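PDB 2RFL: putative phosphohistidine phosphatase SixA from Agrobacterium tumefaciens, which probably removes phosphate from phosphohistidine in proteins, as expected for a branch 1 member of the histidine phosphatase superfamily. Local coordinates for residues 9-15 with 143-149; 47-53 with 164-168; 55-61 with 107-113; 92-98 with 118-122. All blocks are in the same frame, centred on the assembly; numbering follows the deposited sequence.

Contact 1: 9-15 with 143-149; sequences TRVYLLR and SGLAVLD
Arg10 and Asp149 close one end of an antiparallel pair of strands with a salt bridge. Arg10 NE gives a fairly straight bond (161°) to Asp149 OD1 at 3.2 Å, with the oxygen lying near the guanidinium plane. NH2 faces Asp149 OD2 at a distance too short to be trusted. The bend at chi3 (-73°) turns the guanidinium toward the acid, and the two flat groups stand 58° apart. Val147 CG1 sits over one guanidinium face.

In the backbone, Val11 and Leu148 exchange N-H and C=O in both directions, Val11 N reaching Leu148 O at 3.0 Å, and Leu13 and Ala146 repeat the pattern; Arg15 N adds a bond to Gly144 O.

Apolar contacts fall on two faces. On one, Leu148 CD1 meets Val11 CG1 at 3.7 Å and Leu13 CD1 at 3.8 Å. On the other, Tyr12 CE2 lies 3.7 Å from Val147 CG1, the two side chains pointing the same way.

Both are inner strands: 10-15 runs parallel to 109-114 but antiparallel to 145-149, which 162-167 follows, so the sheet changes from parallel to antiparallel here. Helix 118-127 packs on Leu13 and Leu148, while Tyr53 and Pro55 touch the opposite face.

Contact 2: 47-53 with 164-168; sequences LAADRRY and IDFLA
Tyr53 reaches from just past the end of helix 35-51 to Asp165 on an edge strand of the sheet. From CB, which points toward that strand, CG leaves anti to the carbonyl carbon (chi1 -71°), and the ring passes beneath Arg51, whose CB sits 3.4 Å above the plane of the Tyr53 ring, over its centre. Tyr53 CE2 comes within 3.6 Å of Asp165 OD2, which lies at the ring edge. At the tip, Tyr53 OH donates to Asp165 OD2 at 2.9 Å, using the anti lone pair of that oxygen. Ring and carboxylate planes are 80° apart.

Alongside, Leu167 CD1 rests 3.9 Å from Leu47 CB, and its other methyl, CD2, approaches the edge of the Arg51 guanidinium, with NH1 4.0 Å from Leu167 CD2. Leu47 CD1 lies over one face of the guanidinium, offset toward its rim. Arg51 NH1 and Asp165 OD2 stay 5.3 Å apart, where opposite charges may attract weakly.

Ile164 and Asp165 face Val147 in a classic beta bulge. Through the Tyr53 and Leu47 contacts the helix end packs on strand 162-167, beside 145-149, while Ala48 turns to Trp73 and Phe77 of helix 64-77.

Contact 3: 55-61 with 107-113; sequences PDLILSS and VQSVMLV
Ser109 O is approached by two successive backbone donors, Asp56 N at 3.1 Å and Leu57 N at 3.4 Å, where the loop enters strand 57-60; both bonds are weak. The chain answers in the other direction: Ser109 N donates to Asp56 OD2 at 3.1 Å, reaching the oxygen from above the carboxylate plane, 59° out of it. Asp56 therefore meets Ser109 with both its main chain and its side chain.

Beyond this end the two strands run parallel. Met111 N donates to Leu57 O, Leu59 N to Met111 O at 2.8 Å, Val113 N to Leu59 O and Ser61 N to Val113 O.

Side chains line both faces. Met111, a selenomethionine, runs alongside Ile58, its CE 3.8 Å from Ile58 CG1; the bend at chi3 (98°) brings the methyl there, while its CB lies 3.8 Å from Pro55 CG. On the other face Leu59 and Leu112 point the same way, with Leu59 CD1 3.6 Å from Leu112 CD2.

The N-H of Ser109 probably favours the charged form of Asp56 and may help to hold the start of the pair. At the other end, Ser61 OG is hydrogen-bonded to NE2 of His115, just after strand 109-114 and probably the family's second active-site histidine.

Contact 4: 92-98 with 118-122; sequences ARSETYL and TMEAT
Thr96 and Thr122 bring their CA atoms to 4.8 Å where the irregular segment 92-98 lies against the first turn of helix 118-127, just before Tyr97 takes the N-cap position of helix 98-102. The direct hydrogen bond between the segments runs from Tyr97 N to Thr122 OG1 at 3.1 Å (153° at the hydrogen).

Tyr97 and Thr118 carry much of the packing. The ring lies under Thr118, whose CG2 stands 3.6 Å from the centroid of the Tyr97 ring and 8° off the normal, a CH-pi contact squarely over the face. CG2 is anti to the backbone N of Thr118, and this also places it 3.5 Å from Glu95 O. Met119, also selenomethionine, comes to the ring edge in a Met-aromatic contact, its SE 5.3 Å from the Tyr97 centroid. Ala121 CB packs against Thr96 CG2 at 3.9 Å.

At the far end a water donates to Tyr97 OH at 2.9 Å and also bonds Thr118 OG1 at 2.7 Å. Tyr97 OH also bonds Met89 O and His115 N. Gripped by three partners, and with its ring held on one face, Tyr97 probably helps fix the backbone at His115, next to the likely phosphatase site.

Contacts 1, 2 and 3 share one mixed sheet, the core of the alpha-beta-alpha sandwich, while contact 4 lies on helix 118-127 at its flank. Contact 1 is the hub, its centre about 9 Å from those of contacts 2 and 3 and about 14 Å from that of contact 4; contacts 2 and 4 lie about 22 Å apart, on opposite sides of the chain's centre. Along the chain, 9-15 and 143-149 enclose contacts 3 and 4, and contact 2 crosses contact 1. Strand 109-114 passes directly to helix 118-127, so contact 3 hands over to contact 4 near His115. Early and late parts of the sequence thus build one sheet, with the probable catalytic region just past the end of strand 109-114.

Contact 1: 9-15 with 143-149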
loop_
_atom_site.group_PDB
_atom_site.type_symbol
_atom_site.label_atom_id
_atom_site.label_comp_id
_atom_site.label_asym_id
_atom_site.label_seq_id
_atom_site.Cartn_x
_atom_site.Cartn_y
_atom_site.Cartn_z
ATOM N N THR A 9 -0.392 -5.380 14.209
ATOM C CA THR A 9 -0.850 -4.237 14.991
ATOM C C THR A 9 -0.751 -2.914 14.199
ATOM O O THR A 9 -1.338 -1.903 14.575
ATOM C CB THR A 9 -0.215 -4.233 16.424
ATOM O OG1 THR A 9 1.070 -3.612 16.447
ATOM C CG2 THR A 9 -0.060 -5.634 16.910
ATOM N N ARG A 10 -0.023 -2.952 13.085
ATOM C CA ARG A 10 0.045 -1.829 12.144
ATOM C C ARG A 10 -0.060 -2.297 10.692
ATOM O O ARG A 10 0.709 -3.161 10.264
ATOM C CB ARG A 10 1.328 -0.994 12.320
ATOM C CG ARG A 10 1.327 0.276 11.440
ATOM C CD ARG A 10 2.200 1.394 11.975
ATOM N NE ARG A 10 1.622 2.044 13.145
ATOM C CZ ARG A 10 2.108 3.151 13.694
ATOM N NH1 ARG A 10 3.168 3.737 13.162
ATOM N NH2 ARG A 10 1.528 3.685 14.755
ATOM N N VAL A 11 -1.010 -1.697 9.968
ATOM C CA VAL A 11 -1.246 -1.915 8.538
ATOM C C VAL A 11 -0.864 -0.693 7.701
ATOM O O VAL A 11 -1.397 0.396 7.876
ATOM C CB VAL A 11 -2.737 -2.241 8.245
ATOM C CG1 VAL A 11 -3.088 -2.088 6.772
ATOM C CG2 VAL A 11 -3.062 -3.641 8.664
ATOM N N TYR A 12 0.047 -0.895 6.769
ATOM C CA TYR A 12 0.328 0.112 5.757
ATOM C C TYR A 12 -0.311 -0.314 4.457
ATOM O O TYR A 12 -0.188 -1.496 4.048
ATOM C CB TYR A 12 1.820 0.277 5.552
ATOM C CG TYR A 12 2.629 0.603 6.807
ATOM C CD1 TYR A 12 3.395 -0.384 7.437
ATOM C CD2 TYR A 12 2.669 1.930 7.328
ATOM C CE1 TYR A 12 4.155 -0.076 8.574
ATOM C CE2 TYR A 12 3.435 2.248 8.456
ATOM C CZ TYR A 12 4.169 1.241 9.075
ATOM O OH TYR A 12 4.928 1.538 10.189
ATOM N N LEU A 13 -1.006 0.642 3.837
ATOM C CA LEU A 13 -1.665 0.487 2.541
ATOM C C LEU A 13 -1.177 1.478 1.500
ATOM O O LEU A 13 -1.527 2.686 1.553
ATOM C CB LEU A 13 -3.179 0.704 2.684
ATOM C CG LEU A 13 -4.069 -0.115 3.603
ATOM C CD1 LEU A 13 -5.456 0.452 3.472
ATOM C CD2 LEU A 13 -4.052 -1.532 3.182
ATOM N N LEU A 14 -0.438 0.939 0.529
ATOM C CA LEU A 14 0.300 1.682 -0.483
ATOM C C LEU A 14 -0.226 1.412 -1.900
ATOM O O LEU A 14 -0.161 0.291 -2.431
ATOM C CB LEU A 14 1.833 1.365 -0.403
ATOM C CG LEU A 14 2.793 2.009 -1.447
ATOM C CD1 LEU A 14 2.788 3.557 -1.434
ATOM C CD2 LEU A 14 4.247 1.496 -1.377
ATOM N N ARG A 15 -0.726 2.455 -2.537
ATOM C CA ARG A 15 -1.065 2.321 -3.927
ATOM C C ARG A 15 0.214 2.543 -4.719
ATOM O O ARG A 15 1.052 3.344 -4.324
ATOM C CB ARG A 15 -2.172 3.269 -4.339
ATOM C CG ARG A 15 -2.630 3.010 -5.780
ATOM C CD ARG A 15 -3.939 3.654 -6.144
ATOM N NE ARG A 15 -4.110 3.573 -7.575
ATOM C CZ ARG A 15 -4.709 4.511 -8.303
ATOM N NH1 ARG A 15 -5.252 5.573 -7.711
ATOM N NH2 ARG A 15 -4.785 4.384 -9.624
ATOM N N SER A 143 0.737 6.049 -5.118
ATOM C CA SER A 143 1.712 6.201 -4.001
ATOM C C SER A 143 1.168 6.873 -2.749
ATOM O O SER A 143 1.945 7.478 -2.003
ATOM C CB SER A 143 3.021 6.855 -4.419
ATOM O OG SER A 143 3.967 6.550 -3.407
ATOM N N GLY A 144 -0.159 6.735 -2.534
ATOM C CA GLY A 144 -0.839 7.128 -1.287
ATOM C C GLY A 144 -0.613 6.058 -0.227
ATOM O O GLY A 144 -0.731 4.871 -0.496
ATOM N N LEU A 145 -0.239 6.469 0.972
ATOM C CA LEU A 145 0.028 5.527 2.074
ATOM C C LEU A 145 -0.835 5.765 3.324
ATOM O O LEU A 145 -0.636 6.731 4.062
ATOM C CB LEU A 145 1.498 5.557 2.457
ATOM C CG LEU A 145 1.999 4.852 3.714
ATOM C CD1 LEU A 145 2.120 3.338 3.438
ATOM C CD2 LEU A 145 3.349 5.472 4.192
ATOM N N ALA A 146 -1.765 4.842 3.558
ATOM C CA ALA A 146 -2.553 4.791 4.754
ATOM C C ALA A 146 -1.749 4.048 5.812
ATOM O O ALA A 146 -1.147 3.003 5.532
ATOM C CB ALA A 146 -3.775 4.070 4.463
ATOM N N VAL A 147 -1.709 4.626 7.010
ATOM C CA VAL A 147 -1.083 4.036 8.210
ATOM C C VAL A 147 -2.187 3.763 9.242
ATOM O O VAL A 147 -2.832 4.692 9.734
ATOM C CB VAL A 147 -0.010 4.974 8.857
ATOM C CG1 VAL A 147 0.738 4.276 9.991
ATOM C CG2 VAL A 147 0.975 5.482 7.808
ATOM N N LEU A 148 -2.390 2.489 9.560
ATOM C CA LEU A 148 -3.499 2.075 10.389
ATOM C C LEU A 148 -3.064 1.329 11.637
ATOM O O LEU A 148 -2.123 0.565 11.599
ATOM C CB LEU A 148 -4.480 1.241 9.578
ATOM C CG LEU A 148 -5.058 1.985 8.389
ATOM C CD1 LEU A 148 -4.770 1.244 7.075
ATOM C CD2 LEU A 148 -6.495 2.127 8.608
ATOM N N ASP A 149 -3.764 1.584 12.735
ATOM C CA ASP A 149 -3.520 0.918 14.013
ATOM C C ASP A 149 -4.821 0.390 14.579
ATOM O O ASP A 149 -5.925 0.879 14.238
ATOM C CB ASP A 149 -2.875 1.868 15.051
ATOM C CG ASP A 149 -1.349 1.966 14.920
ATOM O OD1 ASP A 149 -0.638 0.951 15.051
ATOM O OD2 ASP A 149 -0.845 3.086 14.706
#

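Contact 2: 47-53 with 164-168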
loop_
_atom_site.group_PDB
_atom_site.type_symbol
_atom_site.label_atom_id
_atom_site.label_comp_id
_atom_site.label_asym_id
_atom_site.label_seq_id
_atom_site.Cartn_x
_atom_site.Cartn_y
_atom_site.Cartn_z
ATOM N N LEU A 47 9.356 10.216 2.986
ATOM C CA LEU A 47 8.493 10.714 4.033
ATOM C C LEU A 47 8.343 9.600 5.071
ATOM O O LEU A 47 8.365 9.869 6.259
ATOM C CB LEU A 47 7.131 11.154 3.448
ATOM C CG LEU A 47 6.396 12.457 3.832
ATOM C CD1 LEU A 47 7.272 13.380 4.634
ATOM C CD2 LEU A 47 5.881 13.222 2.611
ATOM N N ALA A 48 8.267 8.350 4.609
ATOM C CA ALA A 48 7.922 7.191 5.457
ATOM C C ALA A 48 8.967 6.849 6.518
ATOM O O ALA A 48 8.672 6.913 7.702
ATOM C CB ALA A 48 7.598 5.973 4.597
ATOM N N ALA A 49 10.182 6.506 6.090
ATOM C CA ALA A 49 11.311 6.250 6.986
ATOM C C ALA A 49 11.654 7.466 7.815
ATOM O O ALA A 49 12.548 7.420 8.670
ATOM C CB ALA A 49 12.515 5.840 6.184
ATOM N N ASP A 50 10.961 8.559 7.521
ATOM C CA ASP A 50 11.130 9.831 8.225
ATOM C C ASP A 50 10.260 9.766 9.478
ATOM O O ASP A 50 10.722 10.037 10.595
ATOM C CB ASP A 50 10.726 10.985 7.297
ATOM C CG ASP A 50 11.076 12.339 7.843
ATOM O OD1 ASP A 50 11.953 12.414 8.725
ATOM O OD2 ASP A 50 10.473 13.333 7.376
ATOM N N ARG A 51 9.009 9.357 9.268
ATOM C CA ARG A 51 8.100 9.022 10.357
ATOM C C ARG A 51 8.476 7.655 10.938
ATOM O O ARG A 51 7.949 7.245 11.956
ATOM C CB ARG A 51 6.635 9.073 9.891
ATOM C CG ARG A 51 6.029 10.484 9.787
ATOM C CD ARG A 51 6.319 11.135 8.434
ATOM N NE ARG A 51 6.851 12.500 8.560
ATOM C CZ ARG A 51 6.344 13.577 7.962
ATOM N NH1 ARG A 51 5.283 13.484 7.167
ATOM N NH2 ARG A 51 6.899 14.757 8.161
ATOM N N ARG A 52 9.435 6.985 10.301
ATOM C CA ARG A 52 9.952 5.692 10.752
ATOM C C ARG A 52 8.883 4.606 10.542
ATOM O O ARG A 52 8.746 3.650 11.315
ATOM C CB ARG A 52 10.430 5.767 12.211
ATOM C CG ARG A 52 11.725 6.569 12.431
ATOM C CD ARG A 52 12.942 5.678 12.283
ATOM N NE ARG A 52 14.003 5.992 13.237
ATOM C CZ ARG A 52 13.859 5.958 14.559
ATOM N NH1 ARG A 52 12.684 5.666 15.096
ATOM N NH2 ARG A 52 14.882 6.240 15.351
ATOM N N TYR A 53 8.114 4.802 9.480
ATOM C CA TYR A 53 7.067 3.893 9.077
ATOM C C TYR A 53 7.638 2.661 8.353
ATOM O O TYR A 53 7.329 2.435 7.175
ATOM C CB TYR A 53 6.060 4.638 8.202
ATOM C CG TYR A 53 5.191 5.635 8.952
ATOM C CD1 TYR A 53 5.080 5.594 10.340
ATOM C CD2 TYR A 53 4.421 6.577 8.256
ATOM C CE1 TYR A 53 4.268 6.502 11.034
ATOM C CE2 TYR A 53 3.604 7.472 8.913
ATOM C CZ TYR A 53 3.535 7.452 10.321
ATOM O OH TYR A 53 2.739 8.360 11.015
ATOM N N ILE A 164 -4.496 6.605 11.188
ATOM C CA ILE A 164 -3.600 7.280 12.160
ATOM C C ILE A 164 -2.738 8.351 11.455
ATOM O O ILE A 164 -2.209 9.312 12.117
ATOM C CB ILE A 164 -2.718 6.178 12.866
ATOM C CG1 ILE A 164 -3.493 5.472 13.970
ATOM C CG2 ILE A 164 -1.308 6.642 13.308
ATOM C CD1 ILE A 164 -3.526 6.135 15.283
ATOM N N ASP A 165 -2.592 8.153 10.133
ATOM C CA ASP A 165 -1.880 9.036 9.198
ATOM C C ASP A 165 -2.145 8.627 7.727
ATOM O O ASP A 165 -2.389 7.469 7.419
ATOM C CB ASP A 165 -0.369 9.012 9.494
ATOM C CG ASP A 165 0.368 10.275 9.004
ATOM O OD1 ASP A 165 -0.265 11.160 8.362
ATOM O OD2 ASP A 165 1.591 10.393 9.270
ATOM N N PHE A 166 -2.093 9.594 6.817
ATOM C CA PHE A 166 -2.134 9.322 5.388
ATOM C C PHE A 166 -1.122 10.181 4.624
ATOM O O PHE A 166 -1.054 11.394 4.849
ATOM C CB PHE A 166 -3.542 9.543 4.836
ATOM C CG PHE A 166 -3.823 8.789 3.564
ATOM C CD1 PHE A 166 -3.326 9.235 2.336
ATOM C CD2 PHE A 166 -4.588 7.631 3.584
ATOM C CE1 PHE A 166 -3.589 8.534 1.151
ATOM C CE2 PHE A 166 -4.852 6.920 2.404
ATOM C CZ PHE A 166 -4.345 7.378 1.187
ATOM N N LEU A 167 -0.344 9.556 3.730
ATOM C CA LEU A 167 0.570 10.288 2.848
ATOM C C LEU A 167 0.130 10.330 1.383
ATOM O O LEU A 167 -0.159 9.306 0.790
ATOM C CB LEU A 167 2.020 9.783 2.987
ATOM C CG LEU A 167 2.645 9.885 4.392
ATOM C CD1 LEU A 167 3.997 9.192 4.529
ATOM C CD2 LEU A 167 2.719 11.361 4.923
ATOM N N ALA A 168 0.038 11.538 0.836
ATOM C CA ALA A 168 -0.214 11.785 -0.583
ATOM C C ALA A 168 0.784 12.821 -1.133
ATOM O O ALA A 168 1.351 13.610 -0.364
ATOM C CB ALA A 168 -1.625 12.262 -0.792
#

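Contact 3: 55-61 with 107-113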
loop_
_atom_site.group_PDB
_atom_site.type_symbol
_atom_site.label_atom_id
_atom_site.label_comp_id
_atom_site.label_asym_id
_atom_site.label_seq_id
_atom_site.Cartn_x
_atom_site.Cartn_y
_atom_site.Cartn_z
ATOM N N PRO A 55 7.929 -1.320 7.758
ATOM C CA PRO A 55 7.203 -2.565 7.935
ATOM C C PRO A 55 8.130 -3.753 7.996
ATOM O O PRO A 55 9.164 -3.762 7.352
ATOM C CB PRO A 55 6.306 -2.628 6.684
ATOM C CG PRO A 55 6.873 -1.558 5.726
ATOM C CD PRO A 55 8.110 -1.020 6.332
ATOM N N ASP A 56 7.754 -4.740 8.799
ATOM C CA ASP A 56 8.479 -6.020 8.898
ATOM C C ASP A 56 8.366 -6.825 7.610
ATOM O O ASP A 56 9.340 -7.343 7.122
ATOM C CB ASP A 56 7.918 -6.829 10.058
ATOM C CG ASP A 56 7.832 -6.023 11.326
ATOM O OD1 ASP A 56 8.589 -5.036 11.485
ATOM O OD2 ASP A 56 7.019 -6.376 12.178
ATOM N N LEU A 57 7.143 -6.897 7.083
ATOM C CA LEU A 57 6.820 -7.606 5.838
ATOM C C LEU A 57 6.094 -6.722 4.777
ATOM O O LEU A 57 5.130 -6.022 5.095
ATOM C CB LEU A 57 5.989 -8.854 6.171
ATOM C CG LEU A 57 5.338 -9.577 4.983
ATOM C CD1 LEU A 57 6.289 -10.393 4.110
ATOM C CD2 LEU A 57 4.192 -10.416 5.507
ATOM N N ILE A 58 6.584 -6.772 3.543
ATOM C CA ILE A 58 5.943 -6.139 2.385
ATOM C C ILE A 58 5.353 -7.168 1.430
ATOM O O ILE A 58 6.108 -7.966 0.870
ATOM C CB ILE A 58 6.932 -5.280 1.535
ATOM C CG1 ILE A 58 7.517 -4.136 2.357
ATOM C CG2 ILE A 58 6.237 -4.719 0.285
ATOM C CD1 ILE A 58 8.804 -3.590 1.803
ATOM N N LEU A 59 4.020 -7.123 1.224
ATOM C CA LEU A 59 3.321 -7.952 0.215
ATOM C C LEU A 59 2.917 -7.113 -0.993
ATOM O O LEU A 59 2.212 -6.122 -0.879
ATOM C CB LEU A 59 2.090 -8.623 0.803
ATOM C CG LEU A 59 2.240 -9.498 2.044
ATOM C CD1 LEU A 59 0.928 -10.076 2.589
ATOM C CD2 LEU A 59 3.289 -10.562 1.725
ATOM N N SER A 60 3.399 -7.490 -2.162
ATOM C CA SER A 60 3.225 -6.658 -3.363
ATOM C C SER A 60 2.739 -7.483 -4.529
ATOM O O SER A 60 3.090 -8.643 -4.633
ATOM C CB SER A 60 4.555 -6.016 -3.767
ATOM O OG SER A 60 4.485 -5.296 -5.011
ATOM N N SER A 61 1.948 -6.858 -5.404
ATOM C CA SER A 61 1.723 -7.335 -6.760
ATOM C C SER A 61 3.072 -7.636 -7.446
ATOM O O SER A 61 4.125 -7.015 -7.164
ATOM C CB SER A 61 0.917 -6.285 -7.573
ATOM O OG SER A 61 0.661 -6.623 -8.948
ATOM N N VAL A 107 3.434 -11.300 12.615
ATOM C CA VAL A 107 4.240 -10.229 12.041
ATOM C C VAL A 107 3.616 -8.949 12.564
ATOM O O VAL A 107 2.411 -8.726 12.369
ATOM C CB VAL A 107 4.136 -10.184 10.498
ATOM C CG1 VAL A 107 5.202 -9.269 9.898
ATOM C CG2 VAL A 107 4.214 -11.560 9.897
ATOM N N GLN A 108 4.421 -8.114 13.216
ATOM C CA GLN A 108 3.915 -6.955 13.939
ATOM C C GLN A 108 3.333 -5.879 13.034
ATOM O O GLN A 108 2.262 -5.370 13.319
ATOM C CB GLN A 108 4.997 -6.355 14.819
ATOM C CG GLN A 108 4.524 -5.176 15.635
ATOM C CD GLN A 108 5.661 -4.405 16.274
ATOM O OE1 GLN A 108 6.318 -4.887 17.214
ATOM N NE2 GLN A 108 5.904 -3.198 15.765
ATOM N N SER A 109 4.070 -5.522 11.978
ATOM C CA SER A 109 3.610 -4.559 10.970
ATOM C C SER A 109 3.751 -5.026 9.530
ATOM O O SER A 109 4.761 -5.578 9.117
ATOM C CB SER A 109 4.204 -3.141 11.158
ATOM O OG SER A 109 5.595 -3.138 11.354
ATOM N N VAL A 110 2.711 -4.768 8.756
ATOM C CA VAL A 110 2.660 -5.277 7.406
ATOM C C VAL A 110 2.129 -4.246 6.414
ATOM O O VAL A 110 1.201 -3.491 6.694
ATOM C CB VAL A 110 1.905 -6.649 7.332
ATOM C CG1 VAL A 110 0.644 -6.572 8.120
ATOM C CG2 VAL A 110 1.580 -7.042 5.891
HETATM N N MSE A 111 2.760 -4.246 5.252
HETATM C CA MSE A 111 2.462 -3.315 4.209
HETATM C C MSE A 111 2.057 -4.055 2.953
HETATM O O MSE A 111 2.765 -4.955 2.481
HETATM C CB MSE A 111 3.660 -2.445 3.897
HETATM C CG MSE A 111 3.440 -1.623 2.671
HETATM SE SE MSE A 111 4.610 -0.139 2.554
HETATM C CE MSE A 111 6.022 -0.834 1.328
ATOM N N LEU A 112 0.928 -3.645 2.402
ATOM C CA LEU A 112 0.488 -4.183 1.145
ATOM C C LEU A 112 0.782 -3.204 0.019
ATOM O O LEU A 112 0.552 -2.022 0.172
ATOM C CB LEU A 112 -1.007 -4.551 1.204
ATOM C CG LEU A 112 -1.480 -5.573 2.245
ATOM C CD1 LEU A 112 -2.808 -5.996 1.736
ATOM C CD2 LEU A 112 -0.605 -6.866 2.498
ATOM N N VAL A 113 1.277 -3.708 -1.112
ATOM C CA VAL A 113 1.510 -2.891 -2.328
ATOM C C VAL A 113 0.720 -3.468 -3.535
ATOM O O VAL A 113 1.125 -4.420 -4.190
ATOM C CB VAL A 113 3.043 -2.752 -2.660
ATOM C CG1 VAL A 113 3.321 -1.837 -3.903
ATOM C CG2 VAL A 113 3.812 -2.270 -1.449
#

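Contact 4: 92-98 with 118-122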
loop_
_atom_site.group_PDB
_atom_site.type_symbol
_atom_site.label_atom_id
_atom_site.label_comp_id
_atom_site.label_asym_id
_atom_site.label_seq_id
_atom_site.Cartn_x
_atom_site.Cartn_y
_atom_site.Cartn_z
ATOM N N ALA A 92 -7.169 -8.850 -8.859
ATOM C CA ALA A 92 -7.576 -9.766 -7.800
ATOM C C ALA A 92 -9.024 -10.210 -7.982
ATOM O O ALA A 92 -9.869 -9.438 -8.433
ATOM C CB ALA A 92 -7.386 -9.117 -6.437
ATOM N N ARG A 93 -9.294 -11.473 -7.649
ATOM C CA ARG A 93 -10.653 -11.971 -7.542
ATOM C C ARG A 93 -11.451 -11.400 -6.401
ATOM O O ARG A 93 -12.650 -11.447 -6.396
ATOM C CB ARG A 93 -10.815 -13.492 -7.720
ATOM C CG ARG A 93 -9.662 -14.414 -7.453
ATOM C CD ARG A 93 -9.699 -15.745 -8.284
ATOM N NE ARG A 93 -11.012 -16.422 -8.457
ATOM C CZ ARG A 93 -11.232 -17.579 -9.106
ATOM N NH1 ARG A 93 -10.232 -18.242 -9.667
ATOM N NH2 ARG A 93 -12.453 -18.080 -9.193
ATOM N N SER A 94 -10.756 -10.805 -5.453
ATOM C CA SER A 94 -11.382 -10.384 -4.220
ATOM C C SER A 94 -11.655 -8.900 -4.267
ATOM O O SER A 94 -11.013 -8.172 -5.018
ATOM C CB SER A 94 -10.493 -10.754 -3.032
ATOM O OG SER A 94 -9.131 -10.737 -3.420
ATOM N N GLU A 95 -12.632 -8.450 -3.487
ATOM C CA GLU A 95 -12.887 -7.035 -3.425
ATOM C C GLU A 95 -11.846 -6.350 -2.546
ATOM O O GLU A 95 -11.631 -5.135 -2.661
ATOM C CB GLU A 95 -14.313 -6.733 -2.954
ATOM C CG GLU A 95 -14.725 -7.527 -1.717
ATOM C CD GLU A 95 -16.183 -7.385 -1.384
ATOM O OE1 GLU A 95 -16.625 -6.214 -1.349
ATOM O OE2 GLU A 95 -16.861 -8.434 -1.147
ATOM N N THR A 96 -11.200 -7.124 -1.679
ATOM C CA THR A 96 -10.214 -6.569 -0.742
ATOM C C THR A 96 -8.909 -7.379 -0.593
ATOM O O THR A 96 -8.718 -8.435 -1.200
ATOM C CB THR A 96 -10.838 -6.237 0.634
ATOM O OG1 THR A 96 -11.092 -7.446 1.346
ATOM C CG2 THR A 96 -12.138 -5.461 0.459
ATOM N N TYR A 97 -7.985 -6.813 0.158
ATOM C CA TYR A 97 -6.781 -7.540 0.503
ATOM C C TYR A 97 -6.807 -7.971 1.982
ATOM O O TYR A 97 -5.786 -8.349 2.530
ATOM C CB TYR A 97 -5.534 -6.706 0.197
ATOM C CG TYR A 97 -5.268 -6.367 -1.256
ATOM C CD1 TYR A 97 -5.150 -7.366 -2.257
ATOM C CD2 TYR A 97 -5.100 -5.041 -1.625
ATOM C CE1 TYR A 97 -4.883 -7.017 -3.588
ATOM C CE2 TYR A 97 -4.806 -4.680 -2.904
ATOM C CZ TYR A 97 -4.687 -5.643 -3.894
ATOM O OH TYR A 97 -4.404 -5.178 -5.183
ATOM N N LEU A 98 -7.962 -7.870 2.626
ATOM C CA LEU A 98 -8.077 -8.139 4.077
ATOM C C LEU A 98 -7.519 -9.510 4.581
ATOM O O LEU A 98 -7.071 -9.648 5.684
ATOM C CB LEU A 98 -9.528 -7.952 4.528
ATOM C CG LEU A 98 -9.775 -6.557 5.093
ATOM C CD1 LEU A 98 -11.219 -6.148 4.934
ATOM C CD2 LEU A 98 -9.369 -6.459 6.556
ATOM N N THR A 118 -9.266 -2.512 -5.455
ATOM C CA THR A 118 -8.982 -3.346 -4.295
ATOM C C THR A 118 -8.330 -2.614 -3.116
ATOM O O THR A 118 -8.663 -2.868 -1.979
ATOM C CB THR A 118 -8.126 -4.529 -4.695
ATOM O OG1 THR A 118 -8.441 -4.868 -6.045
ATOM C CG2 THR A 118 -8.366 -5.729 -3.766
HETATM N N MSE A 119 -7.394 -1.726 -3.393
HETATM C CA MSE A 119 -6.709 -0.980 -2.330
HETATM C C MSE A 119 -7.687 -0.048 -1.581
HETATM O O MSE A 119 -7.801 -0.123 -0.355
HETATM C CB MSE A 119 -5.479 -0.217 -2.888
HETATM C CG MSE A 119 -4.427 0.217 -1.811
HETATM SE SE MSE A 119 -3.753 -1.222 -0.589
HETATM C CE MSE A 119 -2.811 -2.354 -1.896
ATOM N N GLU A 120 -8.382 0.811 -2.341
ATOM C CA GLU A 120 -9.457 1.672 -1.802
ATOM C C GLU A 120 -10.513 0.855 -1.047
ATOM O O GLU A 120 -10.930 1.253 0.037
ATOM C CB GLU A 120 -10.107 2.540 -2.903
ATOM C CG GLU A 120 -10.701 3.867 -2.388
ATOM C CD GLU A 120 -11.144 4.863 -3.505
ATOM O OE1 GLU A 120 -10.482 4.945 -4.567
ATOM O OE2 GLU A 120 -12.171 5.570 -3.314
ATOM N N ALA A 121 -10.916 -0.294 -1.588
ATOM C CA ALA A 121 -11.901 -1.147 -0.894
ATOM C C ALA A 121 -11.428 -1.700 0.459
ATOM O O ALA A 121 -12.177 -1.748 1.423
ATOM C CB ALA A 121 -12.364 -2.255 -1.787
ATOM N N THR A 122 -10.170 -2.084 0.521
ATOM C CA THR A 122 -9.529 -2.494 1.744
ATOM C C THR A 122 -9.524 -1.441 2.842
ATOM O O THR A 122 -9.812 -1.745 4.007
ATOM C CB THR A 122 -8.107 -2.951 1.437
ATOM O OG1 THR A 122 -8.150 -3.760 0.245
ATOM C CG2 THR A 122 -7.556 -3.749 2.597
HETATM O O HOH W 1 -6.222 -5.607 -7.457
#